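Local coordinates for putative lipoprotein (Clostridium difficile, PDB 4EXR), which is of unknown function but carries two PepSY (peptidase propeptide and YPEB) domains and probably sits anchored to the membrane as a lipoprotein, at residues 66-78 with 90-104. Sequence-based numbering, arbitrary orientation.
Sequences VEGVDDNNEYKMK and KTEKLDSEDLNGVAR. With PO4 (phosphate ion), chain C; PO4 (phosphate ion), chain B.
The hairpin of strands 73-80 and 86-93, in the antiparallel sheet of a PepSY-family protein, pairs its strands here, E74 with E92 and K76 with K90 as antiparallel hydrogen-bonded pairs; the chain beyond 93 then curls around the preceding turn at 70-72. Both bonds of each pair form, among them K76 N to K90 O at 2.8 Å. Past the last pair, L94 N donates to N72 O almost straight (175°), and N100 N reaches D71 O, tying the type I' turn 99-102 to the 70-72 loop. L94 lays its side chain over the N73 backbone, with CD2 3.8 Å from E74 CB and CD1 against D70 O; V69, crossing it at about a right angle, presses CG2 on A103 CB (3.7 Å).

R104 closes this end. Its extended chain brings NE to D71 OD1 at 2.8 Å in a salt bridge, the carboxylate oxygen lying in the guanidinium plane although the two planes stand 82° apart. Three aspartates, D71, D49 and D47, hold the guanidinium, and D70 CA lies over one face, offset toward its rim. D70 itself forms an Asx turn, OD1 accepting from N72 N and N73 N, and its OD2 takes the Y75 hydroxyl at 2.6 Å. Along the Y75 ring, T91 OG1 meets the edge beside CD1 (3.4 Å), and T91 CG2 lies 3.5 Å from Y75 CE1.

Within this chain strand 86-93 is an outer strand of the sheet; K90-E92 pair antiparallel with a strand of the second subunit, which carries the sheet across the interface. On the face bearing E74 and E92, K90 NZ bridges E92 OE1 and two phosphate ions, probably from the crystallisation liquor. In one of its two conformers K76 NZ also reaches one of these phosphates; K76 and K90 of the second subunit also bind phosphate there.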
# COMPACT_ATOMS: atom_id res chain seq x y z
N VAL A 66 -0.02 11.84 -3.79
CA VAL A 66 -0.87 12.06 -4.95
C VAL A 66 -1.70 10.81 -5.13
O VAL A 66 -1.16 9.70 -5.18
CB VAL A 66 -0.04 12.27 -6.24
CG1 VAL A 66 -0.96 12.75 -7.38
CG2 VAL A 66 1.10 13.27 -6.01
N GLU A 67 -3.02 10.97 -5.20
CA GLU A 67 -3.90 9.81 -5.35
C GLU A 67 -4.78 10.01 -6.56
O GLU A 67 -5.25 11.11 -6.82
CB GLU A 67 -4.75 9.62 -4.10
CG GLU A 67 -3.88 9.45 -2.84
CD GLU A 67 -4.67 9.46 -1.53
OE1 GLU A 67 -5.26 8.42 -1.17
OE2 GLU A 67 -4.67 10.51 -0.86
N GLY A 68 -4.99 8.94 -7.31
CA GLY A 68 -5.83 9.03 -8.49
C GLY A 68 -6.50 7.70 -8.76
O GLY A 68 -6.23 6.71 -8.08
N VAL A 69 -7.36 7.69 -9.77
CA VAL A 69 -8.11 6.49 -10.12
C VAL A 69 -8.25 6.39 -11.63
O VAL A 69 -8.22 7.40 -12.34
CB VAL A 69 -9.54 6.50 -9.50
CG1 VAL A 69 -9.48 6.57 -7.97
CG2 VAL A 69 -10.37 7.66 -10.07
N ASP A 70 -8.43 5.16 -12.11
CA ASP A 70 -8.92 4.97 -13.46
C ASP A 70 -10.21 4.15 -13.37
O ASP A 70 -10.92 4.23 -12.36
CB ASP A 70 -7.86 4.40 -14.43
CG ASP A 70 -7.28 3.04 -14.01
OD1 ASP A 70 -7.89 2.29 -13.22
OD2 ASP A 70 -6.19 2.70 -14.50
N ASP A 71 -10.55 3.40 -14.41
CA ASP A 71 -11.81 2.65 -14.39
C ASP A 71 -11.76 1.43 -13.46
O ASP A 71 -12.80 0.92 -13.04
CB ASP A 71 -12.21 2.21 -15.80
CG ASP A 71 -12.59 3.38 -16.70
OD1 ASP A 71 -12.91 4.47 -16.18
OD2 ASP A 71 -12.57 3.19 -17.93
N ASN A 72 -10.54 0.99 -13.12
CA ASN A 72 -10.32 -0.28 -12.46
C ASN A 72 -9.58 -0.22 -11.12
O ASN A 72 -9.85 -1.03 -10.23
CB ASN A 72 -9.52 -1.20 -13.39
CG ASN A 72 -10.29 -1.52 -14.67
OD1 ASN A 72 -9.76 -1.37 -15.77
ND2 ASN A 72 -11.53 -1.94 -14.52
N ASN A 73 -8.66 0.73 -11.00
CA ASN A 73 -7.75 0.81 -9.86
C ASN A 73 -7.72 2.18 -9.21
O ASN A 73 -8.05 3.19 -9.85
CB ASN A 73 -6.30 0.51 -10.30
CG ASN A 73 -6.12 -0.89 -10.82
OD1 ASN A 73 -6.63 -1.85 -10.25
ND2 ASN A 73 -5.38 -1.03 -11.92
N GLU A 74 -7.32 2.21 -7.95
CA GLU A 74 -6.84 3.44 -7.33
C GLU A 74 -5.33 3.37 -7.22
O GLU A 74 -4.75 2.29 -7.05
CB GLU A 74 -7.46 3.68 -5.96
CG GLU A 74 -7.43 2.49 -5.03
CD GLU A 74 -8.19 2.77 -3.74
OE1 GLU A 74 -8.19 3.94 -3.31
OE2 GLU A 74 -8.79 1.83 -3.18
N TYR A 75 -4.70 4.53 -7.32
CA TYR A 75 -3.24 4.62 -7.34
C TYR A 75 -2.84 5.66 -6.32
O TYR A 75 -3.50 6.70 -6.19
CB TYR A 75 -2.75 5.08 -8.70
CG TYR A 75 -3.15 4.20 -9.84
CD1 TYR A 75 -2.49 3.00 -10.08
CD2 TYR A 75 -4.20 4.56 -10.69
CE1 TYR A 75 -2.87 2.18 -11.13
CE2 TYR A 75 -4.57 3.75 -11.74
CZ TYR A 75 -3.90 2.56 -11.96
OH TYR A 75 -4.27 1.76 -13.01
N LYS A 76 -1.77 5.39 -5.58
CA LYS A 76 -1.29 6.34 -4.60
C LYS A 76 0.22 6.41 -4.66
O LYS A 76 0.91 5.38 -4.63
CB LYS A 76 -1.75 5.99 -3.19
CG LYS A 76 -1.22 6.97 -2.14
CD LYS A 76 -1.82 6.74 -0.77
CE LYS A 76 -1.36 5.43 -0.17
NZ LYS A 76 -1.81 5.30 1.24
N MSE A 77 0.73 7.62 -4.80
CA MSE A 77 2.18 7.80 -4.82
C MSE A 77 2.58 8.77 -3.73
O MSE A 77 1.89 9.77 -3.49
CB MSE A 77 2.67 8.32 -6.17
CG MSE A 77 2.52 7.34 -7.31
SE MSE A 77 3.46 7.95 -8.89
CE MSE A 77 5.29 7.75 -8.28
N LYS A 78 3.69 8.48 -3.08
CA LYS A 78 4.31 9.43 -2.16
C LYS A 78 5.66 9.83 -2.72
O LYS A 78 6.44 8.98 -3.12
CB LYS A 78 4.45 8.85 -0.76
CG LYS A 78 3.12 8.67 -0.03
CD LYS A 78 3.35 8.15 1.38
CE LYS A 78 2.05 8.09 2.16
NZ LYS A 78 2.15 7.15 3.31
N LYS A 90 1.57 2.66 -4.96
CA LYS A 90 0.62 1.61 -4.61
C LYS A 90 -0.56 1.61 -5.58
O LYS A 90 -1.16 2.65 -5.84
CB LYS A 90 0.12 1.84 -3.19
CG LYS A 90 -0.86 0.80 -2.67
CD LYS A 90 -1.43 1.28 -1.36
CE LYS A 90 -2.22 0.21 -0.65
NZ LYS A 90 -2.97 0.80 0.50
N THR A 91 -0.86 0.43 -6.12
CA THR A 91 -2.04 0.21 -6.95
C THR A 91 -2.94 -0.76 -6.19
O THR A 91 -2.46 -1.75 -5.65
CB THR A 91 -1.65 -0.47 -8.28
OG1 THR A 91 -0.69 0.33 -8.97
CG2 THR A 91 -2.89 -0.69 -9.17
N GLU A 92 -4.25 -0.49 -6.15
CA GLU A 92 -5.22 -1.42 -5.58
C GLU A 92 -6.45 -1.46 -6.46
O GLU A 92 -6.90 -0.42 -6.93
CB GLU A 92 -5.68 -0.97 -4.19
CG GLU A 92 -4.81 -1.34 -3.01
CD GLU A 92 -5.47 -0.94 -1.70
OE1 GLU A 92 -5.38 0.25 -1.32
OE2 GLU A 92 -6.11 -1.80 -1.06
N LYS A 93 -7.01 -2.64 -6.65
CA LYS A 93 -8.28 -2.77 -7.36
C LYS A 93 -9.37 -1.95 -6.66
O LYS A 93 -9.46 -1.96 -5.43
CB LYS A 93 -8.69 -4.25 -7.40
CG LYS A 93 -9.86 -4.55 -8.30
CD LYS A 93 -9.38 -5.01 -9.65
CE LYS A 93 -10.15 -6.25 -10.11
NZ LYS A 93 -11.62 -6.01 -10.14
N LEU A 94 -10.18 -1.21 -7.42
CA LEU A 94 -11.27 -0.43 -6.84
C LEU A 94 -12.36 -1.36 -6.31
O LEU A 94 -12.55 -2.45 -6.83
CB LEU A 94 -11.90 0.51 -7.89
CG LEU A 94 -11.12 1.73 -8.39
CD1 LEU A 94 -11.82 2.34 -9.60
CD2 LEU A 94 -10.93 2.76 -7.29
N ASP A 95 -13.08 -0.91 -5.29
CA ASP A 95 -14.32 -1.60 -4.87
C ASP A 95 -15.35 -1.63 -6.00
O ASP A 95 -15.31 -0.81 -6.92
CB ASP A 95 -14.92 -0.93 -3.63
CG ASP A 95 -14.08 -1.15 -2.38
OD1 ASP A 95 -13.54 -2.26 -2.21
OD2 ASP A 95 -13.95 -0.20 -1.58
N SER A 96 -16.28 -2.58 -5.91
CA SER A 96 -17.31 -2.79 -6.92
C SER A 96 -18.08 -1.52 -7.28
O SER A 96 -18.35 -1.26 -8.45
CB SER A 96 -18.30 -3.85 -6.42
OG SER A 96 -18.74 -3.50 -5.12
N GLU A 97 -18.42 -0.74 -6.26
CA GLU A 97 -19.27 0.44 -6.45
C GLU A 97 -18.53 1.63 -7.06
O GLU A 97 -19.15 2.65 -7.39
CB GLU A 97 -19.90 0.85 -5.12
N ASP A 98 -17.21 1.50 -7.20
CA ASP A 98 -16.36 2.57 -7.73
C ASP A 98 -15.87 2.29 -9.15
O ASP A 98 -15.28 3.17 -9.78
CB ASP A 98 -15.13 2.77 -6.83
CG ASP A 98 -15.34 3.82 -5.76
OD1 ASP A 98 -16.24 4.68 -5.91
OD2 ASP A 98 -14.60 3.81 -4.76
N LEU A 99 -16.10 1.08 -9.64
CA LEU A 99 -15.57 0.66 -10.93
C LEU A 99 -16.25 1.35 -12.11
O LEU A 99 -17.27 2.02 -11.95
CB LEU A 99 -15.70 -0.85 -11.11
CG LEU A 99 -14.92 -1.80 -10.20
CD1 LEU A 99 -15.43 -3.23 -10.41
CD2 LEU A 99 -13.43 -1.72 -10.48
N ASN A 100 -15.67 1.16 -13.29
CA ASN A 100 -16.23 1.64 -14.56
C ASN A 100 -16.39 3.15 -14.64
O ASN A 100 -17.31 3.65 -15.30
CB ASN A 100 -17.55 0.92 -14.87
CG ASN A 100 -17.85 0.87 -16.36
OD1 ASN A 100 -16.94 0.86 -17.19
ND2 ASN A 100 -19.12 0.85 -16.70
N GLY A 101 -15.49 3.89 -13.99
CA GLY A 101 -15.47 5.33 -14.08
C GLY A 101 -16.18 6.07 -12.97
O GLY A 101 -16.12 7.29 -12.93
N VAL A 102 -16.86 5.36 -12.08
CA VAL A 102 -17.56 6.05 -10.99
C VAL A 102 -16.57 6.78 -10.06
O VAL A 102 -16.82 7.92 -9.63
CB VAL A 102 -18.46 5.10 -10.18
CG1 VAL A 102 -18.83 5.71 -8.84
CG2 VAL A 102 -19.75 4.78 -10.99
N ALA A 103 -15.44 6.15 -9.75
CA ALA A 103 -14.42 6.80 -8.90
C ALA A 103 -13.89 8.08 -9.52
O ALA A 103 -13.48 9.01 -8.82
CB ALA A 103 -13.26 5.83 -8.60
N ARG A 104 -13.87 8.14 -10.85
CA ARG A 104 -13.34 9.29 -11.57
C ARG A 104 -14.12 10.58 -11.31
O ARG A 104 -13.63 11.66 -11.61
CB ARG A 104 -13.34 9.03 -13.07
CG ARG A 104 -12.43 7.92 -13.53
CD ARG A 104 -12.41 7.99 -15.03
NE ARG A 104 -11.65 6.92 -15.67
CZ ARG A 104 -10.38 7.04 -16.03
NH1 ARG A 104 -9.71 8.16 -15.77
NH2 ARG A 104 -9.78 6.03 -16.63
P PO4 C . -0.53 2.43 3.18
O1 PO4 C . -0.79 3.33 4.37
O2 PO4 C . 0.79 1.72 3.37
O3 PO4 C . -1.65 1.43 3.05
O4 PO4 C . -0.46 3.27 1.95
P PO4 B . -1.81 -2.24 2.84
O1 PO4 B . -2.44 -3.06 3.93
O2 PO4 B . -2.89 -1.55 2.04
O3 PO4 B . -0.87 -1.22 3.43
O4 PO4 B . -1.05 -3.15 1.92
O HOH W 1 -13.62 4.31 -11.74
O HOH W 2 -9.17 2.79 -17.00
O HOH W 3 -9.66 -0.46 -3.28